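Local atomic coordinates of rhomboid protease GlpG (Haemophilus influenzae, PDB entry 2NR9), a protein that cleaves membrane-spanning substrate proteins within the lipid bilayer, acting as a rhomboid-type serine protease with a serine-histidine catalytic dyad. Residues M38-Y43 with V103-S108; E45-S48 with R52-S55; L70-I75 with G142-L147; R82-V87 with L123-I128; L153-P158 with A168-L173. The protein carries 2 engineered substitutions. All coordinates share one frame; numbering follows the deposited sequence. Where two conformers were deposited one is given.

Contact 1: residues M38-Y43 with V103-S108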
# COMPACT_ATOMS: atom_id res chain seq x y z
N MET A 38 -8.34 -6.53 14.30
CA MET A 38 -7.50 -6.11 13.17
C MET A 38 -6.49 -5.00 13.44
O MET A 38 -5.53 -4.84 12.68
CB MET A 38 -8.40 -5.71 12.00
CG MET A 38 -9.45 -6.75 11.67
SD MET A 38 -8.89 -7.99 10.50
CE MET A 38 -9.33 -7.16 8.96
N HIS A 39 -6.68 -4.24 14.51
CA HIS A 39 -5.79 -3.11 14.77
C HIS A 39 -4.36 -3.52 15.11
O HIS A 39 -4.11 -4.63 15.59
CB HIS A 39 -6.35 -2.17 15.84
CG HIS A 39 -6.40 -2.77 17.21
ND1 HIS A 39 -5.26 -2.98 17.96
CD2 HIS A 39 -7.44 -3.10 18.01
CE1 HIS A 39 -5.60 -3.49 19.14
NE2 HIS A 39 -6.92 -3.56 19.19
N TYR A 40 -3.43 -2.61 14.85
CA TYR A 40 -2.02 -2.83 15.16
C TYR A 40 -1.91 -3.11 16.66
O TYR A 40 -2.72 -2.61 17.44
CB TYR A 40 -1.20 -1.58 14.79
CG TYR A 40 0.30 -1.79 14.81
CD1 TYR A 40 0.98 -2.19 13.67
CD2 TYR A 40 1.04 -1.55 15.96
CE1 TYR A 40 2.35 -2.37 13.68
CE2 TYR A 40 2.41 -1.73 15.98
CZ TYR A 40 3.06 -2.14 14.84
OH TYR A 40 4.43 -2.34 14.86
N PRO A 41 -0.94 -3.94 17.07
CA PRO A 41 -0.79 -4.24 18.48
C PRO A 41 -0.74 -2.97 19.32
O PRO A 41 0.03 -2.06 19.02
CB PRO A 41 0.55 -4.98 18.54
CG PRO A 41 0.68 -5.61 17.21
CD PRO A 41 0.08 -4.62 16.25
N ALA A 42 -1.59 -2.91 20.33
CA ALA A 42 -1.66 -1.76 21.23
C ALA A 42 -1.59 -2.27 22.65
O ALA A 42 -2.11 -1.65 23.58
CB ALA A 42 -2.95 -1.00 21.02
N TYR A 43 -0.89 -3.39 22.83
CA TYR A 43 -0.88 -4.07 24.10
C TYR A 43 0.27 -5.07 24.07
O TYR A 43 0.42 -5.81 23.10
CB TYR A 43 -2.20 -4.84 24.22
CG TYR A 43 -2.88 -4.79 25.56
CD1 TYR A 43 -2.92 -5.90 26.38
CD2 TYR A 43 -3.58 -3.66 25.95
CE1 TYR A 43 -3.59 -5.87 27.59
CE2 TYR A 43 -4.25 -3.61 27.17
CZ TYR A 43 -4.25 -4.72 27.98
OH TYR A 43 -4.91 -4.68 29.19
N VAL A 103 5.82 2.49 11.99
CA VAL A 103 6.13 3.91 12.01
C VAL A 103 4.96 4.76 12.49
O VAL A 103 5.13 5.66 13.32
CB VAL A 103 6.61 4.41 10.63
CG1 VAL A 103 6.62 5.92 10.58
CG2 VAL A 103 7.99 3.84 10.31
N GLN A 104 3.77 4.50 11.96
CA GLN A 104 2.59 5.24 12.38
C GLN A 104 2.36 5.05 13.87
O GLN A 104 2.07 6.01 14.58
CB GLN A 104 1.35 4.79 11.60
CG GLN A 104 0.09 5.59 11.95
CD GLN A 104 0.15 7.02 11.43
OE1 GLN A 104 0.32 7.25 10.24
NE2 GLN A 104 0.01 7.98 12.33
N ASN A 105 2.54 3.83 14.35
CA ASN A 105 2.33 3.53 15.75
C ASN A 105 3.24 4.34 16.67
O ASN A 105 2.81 4.81 17.73
CB ASN A 105 2.52 2.04 16.03
CG ASN A 105 2.25 1.69 17.48
OD1 ASN A 105 1.18 1.98 18.01
ND2 ASN A 105 3.22 1.04 18.12
N TYR A 106 4.50 4.48 16.28
CA TYR A 106 5.46 5.20 17.09
C TYR A 106 5.10 6.67 17.26
O TYR A 106 5.24 7.22 18.35
CB TYR A 106 6.88 5.06 16.52
CG TYR A 106 7.93 5.84 17.29
CD1 TYR A 106 8.38 5.39 18.52
CD2 TYR A 106 8.47 7.01 16.77
CE1 TYR A 106 9.34 6.09 19.23
CE2 TYR A 106 9.43 7.72 17.48
CZ TYR A 106 9.85 7.25 18.71
OH TYR A 106 10.80 7.95 19.42
N VAL A 107 4.61 7.30 16.20
CA VAL A 107 4.30 8.73 16.27
C VAL A 107 2.89 9.04 16.77
O VAL A 107 2.68 10.07 17.41
CB VAL A 107 4.52 9.46 14.92
CG1 VAL A 107 5.75 8.91 14.20
CG2 VAL A 107 3.29 9.34 14.04
N SER A 108 1.92 8.16 16.51
CA SER A 108 0.53 8.46 16.85
C SER A 108 -0.26 7.40 17.63
O SER A 108 -1.40 7.64 18.00
CB SER A 108 -0.26 8.85 15.60
OG SER A 108 0.29 9.99 14.98
O HOH W 1 0.99 0.68 20.25
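In the L1 loop of the rhomboid fold, the irregular chain that follows helix 31-38 meets the end of helix 86-108 where Tyr40 and Asn105 touch, on the predicted periplasmic side. Both side chains reach toward each other with CG anti to the backbone N (chi1 -168° for Tyr40, -178° for Asn105), and they cross at about a right angle. Tyr40 CE2 lies 3.6 Å from Asn105 ND2, and the amide sits obliquely to the ring, the two planes 36° apart. Pro41 CD rests near the rim of one face of the same ring. A bound phospholipid fragment, PA6, touches both Tyr40 and Asn105, which places the pair at a lipid site. The loop is braced from within: His39 ND1 donates to Tyr40 O over 2.6 Å, with the oxygen in the imidazole plane and the donor well above the carbonyl plane. A water completes the junction, lying 3.2 Å from Pro41 O and 2.6 Å from Asn105 OD1.

Contact 2: residues E45-S48 with R52-S55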
# COMPACT_ATOMS: atom_id res chain seq x y z
N GLU A 45 0.59 -7.80 25.26
CA GLU A 45 0.08 -9.15 25.03
C GLU A 45 -0.28 -9.38 23.56
O GLU A 45 -0.38 -10.52 23.11
CB GLU A 45 -1.13 -9.42 25.92
CG GLU A 45 -0.81 -9.44 27.41
CD GLU A 45 -2.02 -9.74 28.27
OE1 GLU A 45 -1.84 -10.19 29.42
OE2 GLU A 45 -3.16 -9.57 27.77
N GLN A 46 -0.47 -8.29 22.82
CA GLN A 46 -0.82 -8.38 21.41
C GLN A 46 0.40 -8.44 20.50
O GLN A 46 0.27 -8.70 19.30
CB GLN A 46 -1.74 -7.22 21.02
CG GLN A 46 -3.13 -7.33 21.63
CD GLN A 46 -3.96 -6.09 21.43
OE1 GLN A 46 -3.45 -5.05 21.01
NE2 GLN A 46 -5.24 -6.18 21.77
N ASP A 47 1.58 -8.22 21.08
CA ASP A 47 2.83 -8.29 20.31
C ASP A 47 2.98 -9.65 19.65
O ASP A 47 3.63 -9.78 18.61
CB ASP A 47 4.04 -8.04 21.22
CG ASP A 47 4.14 -6.61 21.68
OD1 ASP A 47 3.25 -5.80 21.33
OD2 ASP A 47 5.13 -6.28 22.37
N SER A 48 2.38 -10.67 20.26
CA SER A 48 2.47 -12.04 19.74
C SER A 48 1.41 -12.31 18.68
O SER A 48 1.52 -13.29 17.93
CB SER A 48 2.35 -13.05 20.88
OG SER A 48 1.06 -12.99 21.47
N ARG A 52 -1.71 -8.86 13.35
CA ARG A 52 -1.96 -7.46 13.66
C ARG A 52 -0.97 -6.48 13.02
O ARG A 52 -1.29 -5.32 12.80
CB ARG A 52 -1.99 -7.25 15.17
CG ARG A 52 -3.16 -7.91 15.86
CD ARG A 52 -3.10 -7.66 17.37
NE ARG A 52 -4.28 -8.18 18.05
CZ ARG A 52 -5.45 -7.56 18.08
NH1 ARG A 52 -5.63 -6.44 17.39
NH2 ARG A 52 -6.47 -8.09 18.74
N TYR A 53 0.24 -6.95 12.73
CA TYR A 53 1.24 -6.11 12.08
C TYR A 53 0.87 -5.80 10.63
O TYR A 53 1.44 -4.89 10.02
CB TYR A 53 2.62 -6.78 12.12
CG TYR A 53 3.16 -6.93 13.52
CD1 TYR A 53 3.11 -8.15 14.18
CD2 TYR A 53 3.61 -5.83 14.23
CE1 TYR A 53 3.56 -8.28 15.48
CE2 TYR A 53 4.07 -5.94 15.52
CZ TYR A 53 4.04 -7.18 16.14
OH TYR A 53 4.49 -7.29 17.44
N ILE A 54 -0.10 -6.54 10.09
CA ILE A 54 -0.50 -6.40 8.70
C ILE A 54 -2.00 -6.12 8.53
O ILE A 54 -2.39 -5.32 7.68
CB ILE A 54 -0.17 -7.69 7.89
CG1 ILE A 54 1.25 -8.18 8.19
CG2 ILE A 54 -0.38 -7.47 6.40
CD1 ILE A 54 2.33 -7.18 7.83
N SER A 55 -2.82 -6.76 9.37
CA SER A 55 -4.28 -6.70 9.22
C SER A 55 -4.91 -5.31 9.25
O SER A 55 -5.97 -5.10 8.68
CB SER A 55 -4.98 -7.62 10.23
OG SER A 55 -4.69 -7.25 11.58
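Gln46 and Arg52 mark the closest backbone approach of two short segments, their CA atoms 7.9 Å apart: residues 45-48 turn like a helix but lack its hydrogen-bond pattern, and 52-55 make a short helix whose bonding is weak. Both belong to the L1 region of the rhomboid. The carboxamide of Gln46 stacks over one face of the Arg52 guanidinium, the planes only 16° apart, with NE2 of Gln46 3.8 Å from NH2 of Arg52 and offset toward the rim. Arg52 runs extended from CG to NE (chi2 180°), which carries the flat group under the amide. A second link comes from Tyr53, whose OH donates to Asp47 O over 2.9 Å, in the carbonyl plane and on a lone pair; that oxygen lies at the edge of the tyrosine ring. Beyond the segments, Arg52 has a salt bridge to Glu49 from NE, hydrogen bonds to His39 O and Tyr36 O from NH1 and NH2, and a cation-pi contact with Tyr36, while Gln46 OE1 accepts from Ala42 N. The bonds at NE, NH1 and NH2 probably limit rotation of the guanidinium, and the stack ties two groups already held by their own polar bonds.

Contact 3: residues L70-I75 with G142-L147. With PQE (3,6,12,15,18,21,24-heptaoxahexatriacontan-1-ol), chain F.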
# COMPACT_ATOMS: atom_id res chain seq x y z
N LEU A 70 -8.50 1.71 -2.85
CA LEU A 70 -8.65 0.58 -3.77
C LEU A 70 -8.45 0.92 -5.24
O LEU A 70 -7.97 0.09 -6.01
CB LEU A 70 -9.99 -0.15 -3.56
CG LEU A 70 -10.07 -0.99 -2.29
CD1 LEU A 70 -11.23 -1.97 -2.36
CD2 LEU A 70 -8.77 -1.74 -2.09
N SER A 71 -8.89 2.11 -5.65
CA SER A 71 -8.69 2.56 -7.04
C SER A 71 -7.20 2.59 -7.36
O SER A 71 -6.75 1.96 -8.32
CB SER A 71 -9.28 3.96 -7.25
OG SER A 71 -10.67 4.00 -6.95
N TRP A 72 -6.45 3.33 -6.56
CA TRP A 72 -5.01 3.47 -6.75
C TRP A 72 -4.26 2.14 -6.60
O TRP A 72 -3.35 1.85 -7.37
CB TRP A 72 -4.44 4.53 -5.80
CG TRP A 72 -4.78 5.93 -6.21
CD1 TRP A 72 -5.96 6.59 -6.02
CD2 TRP A 72 -3.91 6.85 -6.89
NE1 TRP A 72 -5.88 7.86 -6.54
CE2 TRP A 72 -4.64 8.04 -7.07
CE3 TRP A 72 -2.60 6.78 -7.36
CZ2 TRP A 72 -4.09 9.16 -7.71
CZ3 TRP A 72 -2.06 7.89 -7.99
CH2 TRP A 72 -2.80 9.06 -8.16
N PHE A 73 -4.64 1.33 -5.61
CA PHE A 73 -4.00 0.02 -5.41
C PHE A 73 -4.33 -0.95 -6.54
O PHE A 73 -3.48 -1.73 -6.96
CB PHE A 73 -4.39 -0.61 -4.06
CG PHE A 73 -3.75 -1.97 -3.81
CD1 PHE A 73 -2.43 -2.06 -3.39
CD2 PHE A 73 -4.46 -3.14 -4.02
CE1 PHE A 73 -1.84 -3.30 -3.16
CE2 PHE A 73 -3.88 -4.38 -3.80
CZ PHE A 73 -2.57 -4.46 -3.36
N PHE A 74 -5.57 -0.92 -7.03
CA PHE A 74 -5.95 -1.84 -8.08
C PHE A 74 -5.16 -1.55 -9.35
O PHE A 74 -4.58 -2.45 -9.96
CB PHE A 74 -7.46 -1.79 -8.35
CG PHE A 74 -7.95 -2.87 -9.27
CD1 PHE A 74 -8.20 -4.15 -8.79
CD2 PHE A 74 -8.14 -2.62 -10.62
CE1 PHE A 74 -8.63 -5.16 -9.64
CE2 PHE A 74 -8.58 -3.62 -11.47
CZ PHE A 74 -8.82 -4.89 -10.98
N ILE A 75 -5.08 -0.27 -9.71
CA ILE A 75 -4.34 0.16 -10.88
C ILE A 75 -2.84 -0.09 -10.78
O ILE A 75 -2.27 -0.78 -11.63
CB ILE A 75 -4.58 1.65 -11.19
CG1 ILE A 75 -6.02 1.89 -11.63
CG2 ILE A 75 -3.61 2.13 -12.26
CD1 ILE A 75 -6.31 3.33 -12.07
N GLY A 142 -1.50 10.81 -16.79
CA GLY A 142 -1.35 12.26 -16.86
C GLY A 142 -1.92 12.90 -15.61
O GLY A 142 -1.56 14.02 -15.25
N PHE A 143 -2.81 12.17 -14.94
CA PHE A 143 -3.45 12.65 -13.72
C PHE A 143 -2.85 11.95 -12.50
O PHE A 143 -2.66 12.56 -11.45
CB PHE A 143 -4.95 12.40 -13.78
CG PHE A 143 -5.57 12.70 -15.12
CD1 PHE A 143 -5.91 11.68 -15.99
CD2 PHE A 143 -5.77 14.01 -15.53
CE1 PHE A 143 -6.46 11.95 -17.22
CE2 PHE A 143 -6.32 14.29 -16.77
CZ PHE A 143 -6.66 13.25 -17.61
N PHE A 144 -2.56 10.66 -12.65
CA PHE A 144 -1.96 9.87 -11.57
C PHE A 144 -0.49 10.24 -11.37
O PHE A 144 0.16 9.75 -10.44
CB PHE A 144 -2.11 8.37 -11.84
CG PHE A 144 -3.53 7.89 -11.82
CD1 PHE A 144 -4.20 7.62 -13.00
CD2 PHE A 144 -4.20 7.71 -10.62
CE1 PHE A 144 -5.51 7.17 -12.99
CE2 PHE A 144 -5.51 7.26 -10.61
CZ PHE A 144 -6.17 6.99 -11.79
N THR A 145 0.03 11.07 -12.26
CA THR A 145 1.40 11.56 -12.16
C THR A 145 1.40 12.86 -11.37
O THR A 145 2.32 13.14 -10.60
CB THR A 145 2.02 11.82 -13.55
OG1 THR A 145 1.93 10.63 -14.35
CG2 THR A 145 3.48 12.23 -13.42
N MET A 146 0.35 13.66 -11.57
CA MET A 146 0.17 14.92 -10.87
C MET A 146 -0.17 14.67 -9.40
O MET A 146 0.52 15.16 -8.51
CB MET A 146 -0.94 15.74 -11.52
CG MET A 146 -0.57 16.38 -12.84
SD MET A 146 0.61 17.73 -12.65
CE MET A 146 0.78 18.27 -14.35
N LEU A 147 -1.24 13.92 -9.18
CA LEU A 147 -1.68 13.61 -7.83
C LEU A 147 -0.57 12.93 -7.02
O LEU A 147 -0.83 12.06 -6.19
CB LEU A 147 -2.94 12.73 -7.86
CG LEU A 147 -4.13 13.33 -8.61
CD1 LEU A 147 -5.30 12.35 -8.64
CD2 LEU A 147 -4.55 14.66 -8.00
O47 PQE F . -22.62 4.15 3.95
C68 PQE F . -22.00 5.40 4.26
C52 PQE F . -20.71 5.16 5.05
O70 PQE F . -20.08 6.41 5.33
C55 PQE F . -19.07 6.74 4.37
C58 PQE F . -18.69 8.21 4.50
O71 PQE F . -18.03 8.64 3.31
C61 PQE F . -18.80 9.62 2.61
C62 PQE F . -20.29 9.30 2.74
C63 PQE F . -21.01 9.46 1.41
C66 PQE F . -20.13 9.04 0.24
C67 PQE F . -20.44 7.61 -0.20
O72 PQE F . -19.52 7.23 -1.23
C65 PQE F . -19.77 5.90 -1.69
C64 PQE F . -18.71 5.49 -2.70
O73 PQE F . -18.82 4.09 -2.98
C60 PQE F . -18.72 3.30 -1.80
C59 PQE F . -17.85 2.07 -2.07
O74 PQE F . -17.90 1.19 -0.95
C57 PQE F . -16.79 0.29 -0.93
C56 PQE F . -16.49 -0.20 -2.34
O75 PQE F . -15.23 0.32 -2.79
C54 PQE F . -15.20 0.44 -4.21
C53 PQE F . -13.75 0.61 -4.68
O76 PQE F . -13.51 -0.23 -5.80
C51 PQE F . -12.75 0.45 -6.81
C50 PQE F . -12.32 -0.55 -7.89
C49 PQE F . -11.21 0.04 -8.76
C48 PQE F . -11.59 0.01 -10.24
C47 PQE F . -10.51 0.68 -11.09
C46 PQE F . -11.05 1.92 -11.79
C45 PQE F . -9.93 2.84 -12.24
C44 PQE F . -10.46 4.20 -12.70
C43 PQE F . -9.36 5.06 -13.30
C42 PQE F . -9.75 5.58 -14.68
C41 PQE F . -9.27 7.01 -14.89
C40 PQE F . -10.36 7.86 -15.52
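The turn of helix that carries Trp72 against Phe144 includes the bond from Phe74 N to Leu70 O, 2.8 Å; across the interface itself the contact is apolar. Phe144 points an edge at the six-membered ring of Trp72 in a T-shaped pair, centroids 4.6 Å apart and planes at 80°. The closest carbons of that pair are modelled too near each other, so its exact spacing is doubtful. Leu147 CD1 meets the edge of the indole, in its plane, 3.5 Å from Trp72 CZ2. Ile75 crosses Phe144 at about a right angle, its CD1 3.7 Å from Phe144 CZ, and the same methyl is 3.7 Å from C45 in the alkyl tail of the bound detergent PQE. Trp72 also packs on Val119 and Leu123 of helix 116-131, which carries the nucleophile Ser116. Segment 70-75 lies in predicted transmembrane helix 2, and 142-147, irregular here, begins predicted helix 5, a pair proposed as a lateral substrate gate in rhomboids. Lacking hydrogen bonds between the segments, the interface could probably part at little polar cost.

Contact 4: residues R82-V87 with L123-I128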
# COMPACT_ATOMS: atom_id res chain seq x y z
N ARG A 82 1.48 -7.55 -12.71
CA ARG A 82 1.60 -7.94 -14.11
C ARG A 82 2.99 -7.73 -14.68
O ARG A 82 3.37 -8.37 -15.66
CB ARG A 82 0.56 -7.21 -14.97
CG ARG A 82 -0.85 -7.73 -14.81
CD ARG A 82 -1.83 -7.00 -15.74
NE ARG A 82 -2.13 -5.64 -15.28
CZ ARG A 82 -1.54 -4.54 -15.74
NH1 ARG A 82 -0.62 -4.62 -16.69
NH2 ARG A 82 -1.89 -3.35 -15.26
N THR A 83 3.78 -6.88 -14.04
CA THR A 83 5.10 -6.57 -14.54
C THR A 83 6.24 -7.32 -13.83
O THR A 83 7.17 -7.80 -14.49
CB THR A 83 5.36 -5.06 -14.54
OG1 THR A 83 4.29 -4.39 -15.22
CG2 THR A 83 6.67 -4.74 -15.22
N PHE A 84 6.15 -7.47 -12.51
CA PHE A 84 7.22 -8.13 -11.74
C PHE A 84 6.82 -9.45 -11.06
O PHE A 84 7.65 -10.12 -10.45
CB PHE A 84 7.80 -7.18 -10.69
CG PHE A 84 8.15 -5.83 -11.23
CD1 PHE A 84 7.28 -4.76 -11.07
CD2 PHE A 84 9.33 -5.63 -11.91
CE1 PHE A 84 7.59 -3.52 -11.57
CE2 PHE A 84 9.65 -4.38 -12.43
CZ PHE A 84 8.78 -3.33 -12.24
N GLY A 85 5.54 -9.80 -11.12
CA GLY A 85 5.07 -11.05 -10.52
C GLY A 85 4.21 -10.90 -9.28
O GLY A 85 4.25 -9.88 -8.59
N SER A 86 3.46 -11.96 -8.97
CA SER A 86 2.58 -11.95 -7.81
C SER A 86 3.32 -12.00 -6.48
O SER A 86 2.85 -11.47 -5.48
CB SER A 86 1.58 -13.11 -7.91
OG SER A 86 0.78 -12.99 -9.07
N VAL A 87 4.48 -12.65 -6.47
CA VAL A 87 5.27 -12.75 -5.24
C VAL A 87 5.77 -11.36 -4.83
O VAL A 87 5.68 -10.97 -3.66
CB VAL A 87 6.48 -13.69 -5.42
CG1 VAL A 87 7.42 -13.58 -4.25
CG2 VAL A 87 6.00 -15.13 -5.60
N LEU A 123 3.05 3.15 -5.09
CA LEU A 123 3.31 4.31 -5.96
C LEU A 123 4.80 4.64 -5.98
O LEU A 123 5.35 4.99 -7.02
CB LEU A 123 2.52 5.54 -5.48
CG LEU A 123 0.99 5.45 -5.46
CD1 LEU A 123 0.38 6.80 -5.11
CD2 LEU A 123 0.48 4.96 -6.81
N GLY A 124 5.44 4.54 -4.83
CA GLY A 124 6.87 4.79 -4.74
C GLY A 124 7.67 3.80 -5.58
O GLY A 124 8.63 4.18 -6.25
N TYR A 125 7.29 2.53 -5.51
CA TYR A 125 7.97 1.48 -6.26
C TYR A 125 7.86 1.71 -7.77
O TYR A 125 8.86 1.69 -8.48
CB TYR A 125 7.38 0.11 -5.92
CG TYR A 125 8.18 -1.04 -6.46
CD1 TYR A 125 9.22 -1.58 -5.73
CD2 TYR A 125 7.91 -1.57 -7.71
CE1 TYR A 125 9.96 -2.62 -6.23
CE2 TYR A 125 8.65 -2.62 -8.22
CZ TYR A 125 9.67 -3.15 -7.47
OH TYR A 125 10.42 -4.19 -7.96
N VAL A 126 6.64 1.92 -8.24
CA VAL A 126 6.39 2.15 -9.66
C VAL A 126 7.10 3.41 -10.14
O VAL A 126 7.70 3.42 -11.22
CB VAL A 126 4.89 2.27 -9.95
CG1 VAL A 126 4.66 2.68 -11.41
CG2 VAL A 126 4.19 0.95 -9.64
N PHE A 127 7.06 4.46 -9.32
CA PHE A 127 7.69 5.76 -9.65
C PHE A 127 9.17 5.67 -9.98
O PHE A 127 9.60 6.15 -11.03
CB PHE A 127 7.47 6.77 -8.52
CG PHE A 127 8.24 8.06 -8.70
CD1 PHE A 127 7.71 9.12 -9.42
CD2 PHE A 127 9.51 8.21 -8.15
CE1 PHE A 127 8.43 10.30 -9.59
CE2 PHE A 127 10.24 9.38 -8.33
CZ PHE A 127 9.69 10.43 -9.04
N ILE A 128 9.97 5.13 -9.06
CA ILE A 128 11.42 5.03 -9.27
C ILE A 128 11.78 3.99 -10.32
O ILE A 128 12.81 4.10 -10.98
CB ILE A 128 12.19 4.78 -7.96
CG1 ILE A 128 11.57 3.62 -7.19
CG2 ILE A 128 12.22 6.03 -7.11
CD1 ILE A 128 11.78 2.28 -7.82
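Phe84 and Tyr125 form a T-shaped aromatic pair between the last turn of helix 63-84 and helix 116-131 in the rhomboid domain. The ring edge of Tyr125 is directed at the face of Phe84, with centroids 5.4 Å apart and planes at 85°. The touching atom is Tyr125 CE2, 3.6 Å from Phe84 CE1 and 3.8 Å from Phe84 CD1. Tyr125 extends there with CG anti to the backbone N (chi1 -170°). On the other side of the Phe84 ring, Thr83 CG2 covers the centre, 3.8 Å above the plane, sandwiching the phenyl between a methyl and the tyrosine. Farther out, Gly85 turns the chain with positive phi (110°), ending helix 63-84 and standing at the N-cap of helix 86-108. Ile80, Lys88 and Leu92 pack around Tyr125. The phenol end of Tyr125 is held by a hydrogen bond between Tyr125 OH and Asp183 OD2 of helix 166-191, and that OH lies 4.2 Å above the centre of the Phe84 ring.

Contact 5: residues L153-P158 with A168-L173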
# COMPACT_ATOMS: atom_id res chain seq x y z
N LEU A 153 0.92 17.49 -0.09
CA LEU A 153 0.26 18.47 0.76
C LEU A 153 -0.95 17.80 1.40
O LEU A 153 -1.56 18.35 2.32
CB LEU A 153 -0.18 19.67 -0.07
CG LEU A 153 0.92 20.41 -0.84
CD1 LEU A 153 0.34 21.55 -1.66
CD2 LEU A 153 1.98 20.92 0.12
N GLY A 154 -1.29 16.62 0.89
CA GLY A 154 -2.43 15.86 1.40
C GLY A 154 -2.17 15.26 2.77
O GLY A 154 -3.02 14.56 3.31
N PHE A 155 -0.98 15.51 3.31
CA PHE A 155 -0.63 15.02 4.64
C PHE A 155 0.22 16.00 5.45
O PHE A 155 0.13 16.04 6.68
CB PHE A 155 -0.01 13.62 4.58
CG PHE A 155 1.06 13.47 3.53
CD1 PHE A 155 2.37 13.82 3.80
CD2 PHE A 155 0.77 12.88 2.31
CE1 PHE A 155 3.36 13.65 2.85
CE2 PHE A 155 1.75 12.70 1.35
CZ PHE A 155 3.05 13.09 1.62
N ILE A 156 1.05 16.79 4.76
CA ILE A 156 1.86 17.80 5.44
C ILE A 156 0.93 18.92 5.90
O ILE A 156 0.94 19.31 7.07
CB ILE A 156 2.93 18.39 4.50
CG1 ILE A 156 3.88 17.29 4.02
CG2 ILE A 156 3.72 19.48 5.22
CD1 ILE A 156 4.98 17.79 3.11
N SER A 157 0.13 19.44 4.97
CA SER A 157 -0.86 20.46 5.27
C SER A 157 -2.23 19.94 4.84
O SER A 157 -2.80 20.39 3.85
CB SER A 157 -0.53 21.76 4.54
OG SER A 157 -0.46 21.56 3.14
N PRO A 158 -2.78 18.99 5.62
CA PRO A 158 -4.02 18.27 5.41
C PRO A 158 -5.02 18.95 4.47
O PRO A 158 -5.60 19.99 4.81
CB PRO A 158 -4.60 18.16 6.82
CG PRO A 158 -3.37 18.14 7.73
CD PRO A 158 -2.17 18.62 6.91
N ALA A 168 2.57 7.11 7.94
CA ALA A 168 2.36 5.89 7.18
C ALA A 168 2.59 6.15 5.69
O ALA A 168 3.20 5.34 5.00
CB ALA A 168 0.95 5.36 7.41
N HIS A 169 2.14 7.30 5.22
CA HIS A 169 2.29 7.64 3.81
C HIS A 169 3.74 7.86 3.42
O HIS A 169 4.20 7.35 2.39
CB HIS A 169 1.46 8.87 3.46
CG HIS A 169 -0.01 8.69 3.68
ND1 HIS A 169 -0.84 9.72 4.08
CD2 HIS A 169 -0.77 7.57 3.67
CE1 HIS A 169 -2.07 9.26 4.20
NE2 HIS A 169 -2.06 7.96 3.98
N ILE A 170 4.46 8.60 4.25
CA ILE A 170 5.86 8.91 3.99
C ILE A 170 6.76 7.69 4.11
O ILE A 170 7.58 7.44 3.24
CB ILE A 170 6.37 10.06 4.88
CG1 ILE A 170 5.58 11.34 4.59
CG2 ILE A 170 7.84 10.30 4.64
CD1 ILE A 170 6.16 12.58 5.22
N SER A 171 6.58 6.92 5.18
CA SER A 171 7.37 5.70 5.33
C SER A 171 7.03 4.72 4.21
O SER A 171 7.87 3.95 3.77
CB SER A 171 7.16 5.06 6.70
OG SER A 171 5.81 4.74 6.91
N GLY A 172 5.79 4.79 3.72
CA GLY A 172 5.34 3.93 2.62
C GLY A 172 6.07 4.28 1.34
O GLY A 172 6.64 3.41 0.69
N LEU A 173 6.09 5.56 1.01
CA LEU A 173 6.78 6.04 -0.17
C LEU A 173 8.25 5.63 -0.10
O LEU A 173 8.82 5.13 -1.07
CB LEU A 173 6.67 7.56 -0.24
CG LEU A 173 7.17 8.26 -1.49
CD1 LEU A 173 6.44 7.74 -2.72
CD2 LEU A 173 7.00 9.77 -1.35
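His169, the catalytic histidine, is the first residue of 168-173 to meet Phe155. Its ND1 approaches the phenylalanine at 4.0 Å from CD2, while CB of His169 lies over one face of the Phe155 ring, displaced toward the rim. The imidazole and phenyl are neither stacked nor T-shaped: their centroids are 5.8 Å apart, the planes make 56°, and the two side chains run alongside each other, pointing opposite ways. One residue on, Ile170 supplies the other half of the grip, its CG1 3.6 Å from Phe155 CE1 and its CD1 3.8 Å from the same carbon. Phe155 adopts the less common first torsion, with CG between the backbone N and the carbonyl carbon (chi1 47°), which swings the ring across His169 and Ile170. The helix under these residues is regular; Leu173 N donates to His169 O over 2.9 Å. Outside the segments, His169 NE2 is hydrogen-bonded to OG of the nucleophile Ser116, forming the serine-histidine dyad, and the imidazole also meets the ring of Tyr120, while Ile170 touches the detergent PQE. Phe155, from predicted transmembrane helix 5, thus gives the ND1 side of the imidazole an apolar neighbour. It meets the histidine through carbon alone, beside ND1, while NE2 is bonded to the serine.

Contact 2 and the first half of contact 1 lie in the L1 region, and contact 1 joins it to helix 86-108. Their centres are 9 Å apart, and contact 2 falls within the chain span closed by contact 1; they share hydrogen bonds from Arg52 NH1 to His39 O and between Ser55 OG and Met38 O. Contacts 3 and 4, centres 13 Å apart, sit on the other side of the chain's centre, both using helix 63-84 and meeting where Trp72 packs on Leu123. Contact 5, last along the chain, touches contact 1 through Gln104 OE1 and Ala168 N, and contact 4 through Gly124 and Leu173. L1 and the transmembrane helices are thereby connected to helix 166-191, which carries the catalytic histidine.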